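Local coordinates for conserved uncharacterized protein (predicted phosphoesterase COG0622) (Streptococcus pneumoniae, PDB 3CK2) that probably acts as a metal-dependent phosphoesterase of the calcineurin-like superfamily, with two manganese ions bound at its presumed catalytic centre, at residues A[40-46]-A[61-67]; A[55-60]-A[82-86]. One frame throughout, in Å; residues are numbered along the deposited sequence.

Interaction 1. Residues A[40-46]-A[61-67]; sequences GDSELRP and MDFYAGY. With MN (manganese (II) ion), chain B.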
# COMPACT_ATOMS: atom_id res chain seq x y z
N GLY A 40 -4.21 3.10 -5.44
CA GLY A 40 -4.80 3.60 -6.66
C GLY A 40 -5.10 2.58 -7.74
O GLY A 40 -4.85 1.37 -7.61
N ASP A 41 -5.60 3.11 -8.84
CA ASP A 41 -6.15 2.34 -9.96
C ASP A 41 -7.29 1.46 -9.48
O ASP A 41 -7.33 0.27 -9.77
CB ASP A 41 -5.05 1.54 -10.62
CG ASP A 41 -4.38 2.25 -11.74
OD1 ASP A 41 -4.64 3.44 -11.95
OD2 ASP A 41 -3.58 1.57 -12.43
N SER A 42 -8.20 2.04 -8.72
CA SER A 42 -9.43 1.34 -8.30
C SER A 42 -10.50 1.37 -9.37
O SER A 42 -11.31 0.43 -9.49
CB SER A 42 -9.98 1.93 -6.98
OG SER A 42 -10.30 3.28 -7.10
N GLU A 43 -10.50 2.46 -10.14
CA GLU A 43 -11.51 2.75 -11.17
C GLU A 43 -12.90 3.03 -10.57
O GLU A 43 -13.89 2.99 -11.27
CB GLU A 43 -11.55 1.68 -12.24
CG GLU A 43 -10.20 1.44 -12.95
CD GLU A 43 -10.33 0.36 -14.02
OE1 GLU A 43 -11.47 0.08 -14.43
OE2 GLU A 43 -9.32 -0.25 -14.43
N LEU A 44 -12.91 3.36 -9.27
CA LEU A 44 -14.10 3.73 -8.52
C LEU A 44 -14.15 5.24 -8.37
O LEU A 44 -13.15 5.94 -8.59
CB LEU A 44 -14.09 3.05 -7.12
CG LEU A 44 -13.93 1.53 -7.04
CD1 LEU A 44 -14.02 1.03 -5.58
CD2 LEU A 44 -14.90 0.77 -7.97
N ARG A 45 -15.34 5.73 -8.02
CA ARG A 45 -15.55 7.12 -7.65
C ARG A 45 -14.97 7.47 -6.29
O ARG A 45 -15.04 6.65 -5.37
CB ARG A 45 -17.03 7.41 -7.65
CG ARG A 45 -17.56 7.45 -9.05
CD ARG A 45 -19.03 7.18 -9.10
NE ARG A 45 -19.80 8.25 -8.49
CZ ARG A 45 -19.98 9.45 -9.03
NH1 ARG A 45 -19.41 9.78 -10.19
NH2 ARG A 45 -20.73 10.33 -8.39
N PRO A 46 -14.29 8.63 -6.19
CA PRO A 46 -13.73 9.14 -4.92
C PRO A 46 -14.76 9.38 -3.83
O PRO A 46 -14.43 9.29 -2.68
CB PRO A 46 -13.07 10.48 -5.31
CG PRO A 46 -12.90 10.43 -6.77
CD PRO A 46 -13.92 9.48 -7.34
N MSE A 61 -5.17 5.22 -14.05
CA MSE A 61 -6.42 4.67 -14.58
C MSE A 61 -7.63 5.10 -13.74
O MSE A 61 -8.71 4.57 -13.89
CB MSE A 61 -6.38 3.11 -14.66
CG MSE A 61 -5.36 2.55 -15.64
SE MSE A 61 -5.52 3.29 -17.44
CE MSE A 61 -4.17 2.33 -18.42
N ASP A 62 -7.42 6.09 -12.87
CA ASP A 62 -8.47 6.77 -12.13
C ASP A 62 -8.71 8.11 -12.82
O ASP A 62 -7.82 8.96 -12.84
CB ASP A 62 -8.05 7.02 -10.66
CG ASP A 62 -8.00 5.74 -9.84
OD1 ASP A 62 -8.85 4.88 -10.09
OD2 ASP A 62 -7.14 5.61 -8.94
N PHE A 63 -9.89 8.27 -13.41
CA PHE A 63 -10.14 9.41 -14.28
C PHE A 63 -10.96 10.52 -13.63
O PHE A 63 -10.84 11.66 -14.02
CB PHE A 63 -10.75 8.96 -15.61
CG PHE A 63 -9.84 8.04 -16.39
CD1 PHE A 63 -8.60 8.48 -16.82
CD2 PHE A 63 -10.20 6.75 -16.67
CE1 PHE A 63 -7.74 7.64 -17.53
CE2 PHE A 63 -9.34 5.91 -17.40
CZ PHE A 63 -8.12 6.35 -17.81
N TYR A 64 -11.73 10.15 -12.60
CA TYR A 64 -12.50 11.08 -11.81
C TYR A 64 -11.58 11.98 -10.99
O TYR A 64 -10.56 11.52 -10.37
CB TYR A 64 -13.44 10.37 -10.82
CG TYR A 64 -14.27 9.22 -11.33
CD1 TYR A 64 -15.44 9.45 -12.02
CD2 TYR A 64 -13.94 7.91 -11.01
CE1 TYR A 64 -16.23 8.40 -12.44
CE2 TYR A 64 -14.73 6.85 -11.43
CZ TYR A 64 -15.87 7.11 -12.15
OH TYR A 64 -16.66 6.05 -12.57
N ALA A 65 -11.99 13.25 -10.95
CA ALA A 65 -11.41 14.25 -10.06
C ALA A 65 -11.68 13.86 -8.61
O ALA A 65 -12.73 13.28 -8.27
CB ALA A 65 -11.99 15.65 -10.38
N GLY A 66 -10.72 14.17 -7.74
CA GLY A 66 -10.92 14.08 -6.30
C GLY A 66 -10.01 13.15 -5.53
O GLY A 66 -10.12 13.06 -4.31
N TYR A 67 -9.14 12.41 -6.22
CA TYR A 67 -8.14 11.63 -5.52
C TYR A 67 -6.88 12.45 -5.42
O TYR A 67 -6.48 13.09 -6.41
CB TYR A 67 -7.83 10.30 -6.24
CG TYR A 67 -8.91 9.25 -6.19
CD1 TYR A 67 -9.26 8.63 -5.00
CD2 TYR A 67 -9.53 8.81 -7.37
CE1 TYR A 67 -10.25 7.63 -4.97
CE2 TYR A 67 -10.50 7.81 -7.37
CZ TYR A 67 -10.86 7.22 -6.16
OH TYR A 67 -11.80 6.22 -6.17
MN MN B . -2.94 -0.55 -12.49
O HOH W 1 -8.21 4.85 -6.68
O HOH W 2 -15.18 3.88 -13.36
O HOH W 3 -11.29 5.98 -10.64
O HOH W 4 -3.19 -0.61 -14.68
O HOH W 5 -0.99 0.22 -13.14
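Two loops without regular secondary structure run alongside each other here, Asp41 CA 5.2 Å from Met61 CA and Pro46 facing Gly66 at the far end. They belong to the metal-binding end of a calcineurin-like phosphoesterase fold: the loop 40-46 comes after strand 35-38, and the loop 61-67 comes after strand 54-56. The carboxylate of Asp62 grips the first loop. Its OD2 accepts Asp41 N at 2.9 Å, met from 42° above the carboxylate plane, while OD1 takes Glu43 N nearly along its C-O axis; OD2 also accepts Gly59 N, so three backbone N-H groups hold the carboxylate. In return, Asp41 OD1 receives the selenomethionine Met61 N at 2.8 Å on its syn side, and Asp41 OD2 binds manganese at 2.2 Å. This division of labour fixes the rotation of the metal-binding carboxylate. Glu43 passes its CG by Met61 O, and its OE2 is hydrogen-bonded to His16 ND1. Farther along, Arg45 CG lies over one face of the Tyr64 ring, 3.7 Å from the centroid, and Pro46 CG similarly covers a Tyr67 face in a CH-pi contact. The hydroxyl of the same ring, Tyr67 OH, donates to Leu44 O at 2.8 Å, from 73° out of the carbonyl plane.

Interaction 2. Residues A[55-60]-A[82-86]; sequences RVVKGN and QTHGH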
# COMPACT_ATOMS: atom_id res chain seq x y z
N ARG A 55 -7.29 5.15 3.31
CA ARG A 55 -6.49 6.21 2.70
C ARG A 55 -6.16 5.86 1.27
O ARG A 55 -5.43 4.90 1.03
CB ARG A 55 -5.19 6.46 3.48
CG ARG A 55 -5.38 6.77 4.94
CD ARG A 55 -5.83 8.20 5.11
NE ARG A 55 -4.73 9.15 5.17
CZ ARG A 55 -4.86 10.47 5.16
NH1 ARG A 55 -6.06 11.03 5.05
NH2 ARG A 55 -3.79 11.24 5.24
N VAL A 56 -6.66 6.65 0.32
CA VAL A 56 -6.56 6.29 -1.13
C VAL A 56 -5.95 7.41 -1.97
O VAL A 56 -6.21 8.60 -1.78
CB VAL A 56 -7.97 5.81 -1.71
CG1 VAL A 56 -9.06 6.86 -1.50
CG2 VAL A 56 -7.88 5.35 -3.19
N VAL A 57 -5.09 7.02 -2.90
CA VAL A 57 -4.41 7.98 -3.81
C VAL A 57 -4.82 7.71 -5.28
O VAL A 57 -5.43 6.67 -5.60
CB VAL A 57 -2.86 8.00 -3.63
CG1 VAL A 57 -2.54 8.65 -2.29
CG2 VAL A 57 -2.29 6.57 -3.76
N LYS A 58 -4.51 8.66 -6.16
CA LYS A 58 -4.88 8.56 -7.55
C LYS A 58 -3.91 7.72 -8.39
O LYS A 58 -2.72 7.98 -8.40
CB LYS A 58 -4.96 9.94 -8.17
CG LYS A 58 -5.61 9.96 -9.59
CD LYS A 58 -5.15 11.25 -10.35
CE LYS A 58 -5.77 11.37 -11.77
NZ LYS A 58 -5.41 10.26 -12.66
N GLY A 59 -4.48 6.76 -9.13
CA GLY A 59 -3.75 6.04 -10.15
C GLY A 59 -3.93 6.65 -11.54
O GLY A 59 -4.83 7.47 -11.76
N ASN A 60 -3.08 6.26 -12.48
CA ASN A 60 -3.26 6.76 -13.86
C ASN A 60 -4.58 6.31 -14.54
O ASN A 60 -5.03 6.97 -15.48
CB ASN A 60 -2.07 6.42 -14.74
CG ASN A 60 -1.83 4.93 -14.88
OD1 ASN A 60 -1.69 4.23 -13.89
ND2 ASN A 60 -1.71 4.44 -16.13
N GLN A 82 2.57 7.85 0.51
CA GLN A 82 1.75 7.03 -0.33
C GLN A 82 1.53 7.72 -1.66
O GLN A 82 1.13 8.89 -1.72
CB GLN A 82 0.41 6.84 0.36
CG GLN A 82 -0.51 5.88 -0.27
CD GLN A 82 -1.88 5.88 0.35
OE1 GLN A 82 -2.21 6.74 1.20
NE2 GLN A 82 -2.71 4.94 -0.09
N THR A 83 1.77 6.99 -2.74
CA THR A 83 1.54 7.50 -4.09
C THR A 83 1.30 6.31 -4.99
O THR A 83 1.63 5.19 -4.61
CB THR A 83 2.75 8.39 -4.57
OG1 THR A 83 2.36 9.17 -5.69
CG2 THR A 83 3.98 7.57 -4.95
N HIS A 84 0.70 6.53 -6.16
CA HIS A 84 0.56 5.42 -7.11
C HIS A 84 1.90 4.99 -7.68
O HIS A 84 2.28 3.84 -7.60
CB HIS A 84 -0.43 5.75 -8.21
CG HIS A 84 -0.81 4.58 -9.07
ND1 HIS A 84 -1.50 3.48 -8.57
CD2 HIS A 84 -0.64 4.34 -10.40
CE1 HIS A 84 -1.74 2.64 -9.56
NE2 HIS A 84 -1.24 3.13 -10.68
N GLY A 85 2.64 5.93 -8.25
CA GLY A 85 4.02 5.67 -8.74
C GLY A 85 4.30 6.19 -10.13
O GLY A 85 5.42 6.50 -10.45
N HIS A 86 3.25 6.34 -10.94
CA HIS A 86 3.37 6.80 -12.32
C HIS A 86 3.94 8.20 -12.46
O HIS A 86 4.63 8.51 -13.46
CB HIS A 86 2.00 6.69 -13.04
CG HIS A 86 0.93 7.57 -12.48
ND1 HIS A 86 0.42 7.41 -11.22
CD2 HIS A 86 0.20 8.57 -13.05
CE1 HIS A 86 -0.53 8.30 -11.00
NE2 HIS A 86 -0.70 9.01 -12.11
O HOH W 6 -0.57 8.91 -7.28
O HOH W 7 -2.64 10.95 -12.71
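Gln82 reaches from strand 78-83 to the backbone of Arg55 in strand 54-56, joining the two sheets of the calcineurin-like sandwich; the two segments run parallel, their end-to-end directions 4° apart. The side chain of Gln82 is fully extended, its CG turned opposite the backbone N (chi1 -172°), which carries the amide across to Arg55 O. From CB the chain passes to CG, which lies 4.0 Å from both methyls of Val57, then CD, beside Val57 CG1. At the tip OE1 lies near Arg55 CB, and NE2 donates to Arg55 O at 2.9 Å. That bond is almost straight and lies in the amide plane of Gln82, although it meets the carbonyl from 47° above its plane. NE2 is also bonded to Asn39 OD1, so the amide is held by two partners. Nearer the metals, Gly59 CA sits over the face of the His84 ring, 3.5 Å from its centroid, while His84 ND1 bonds to Asn39 O, which steadies the ring. Asn60 CB packs likewise over His86. His84 NE2 and Asn60 OD1 both bind manganese. Water 6 bridges the loops, giving a hydrogen to Lys58 O at 2.6 Å and accepting one from His84 N.

The segments of interactions 1 and 2 alternate along the chain, and 55-60 leads straight into 61-67, so the two contacts share one continuous piece of chain, 55-67, beside the metals. Their centres lie 9 Å apart. Asp41 of interaction 1 ligates both manganese ions: one is shared with Asn60, His84 and His113, the other with Asp14, His16 and His115. The proximity of Asp41 OD2 to His84 NE2, 3.3 Å, reflects this common metal. Asp41 OD1 also packs 3.3 Å from Gly59 CA. Away from the ions, Tyr67 CB packs 3.5 Å from Lys58 CB, and Lys58 NZ bonds to Asp62 O, tying 55-60 to the loop after it.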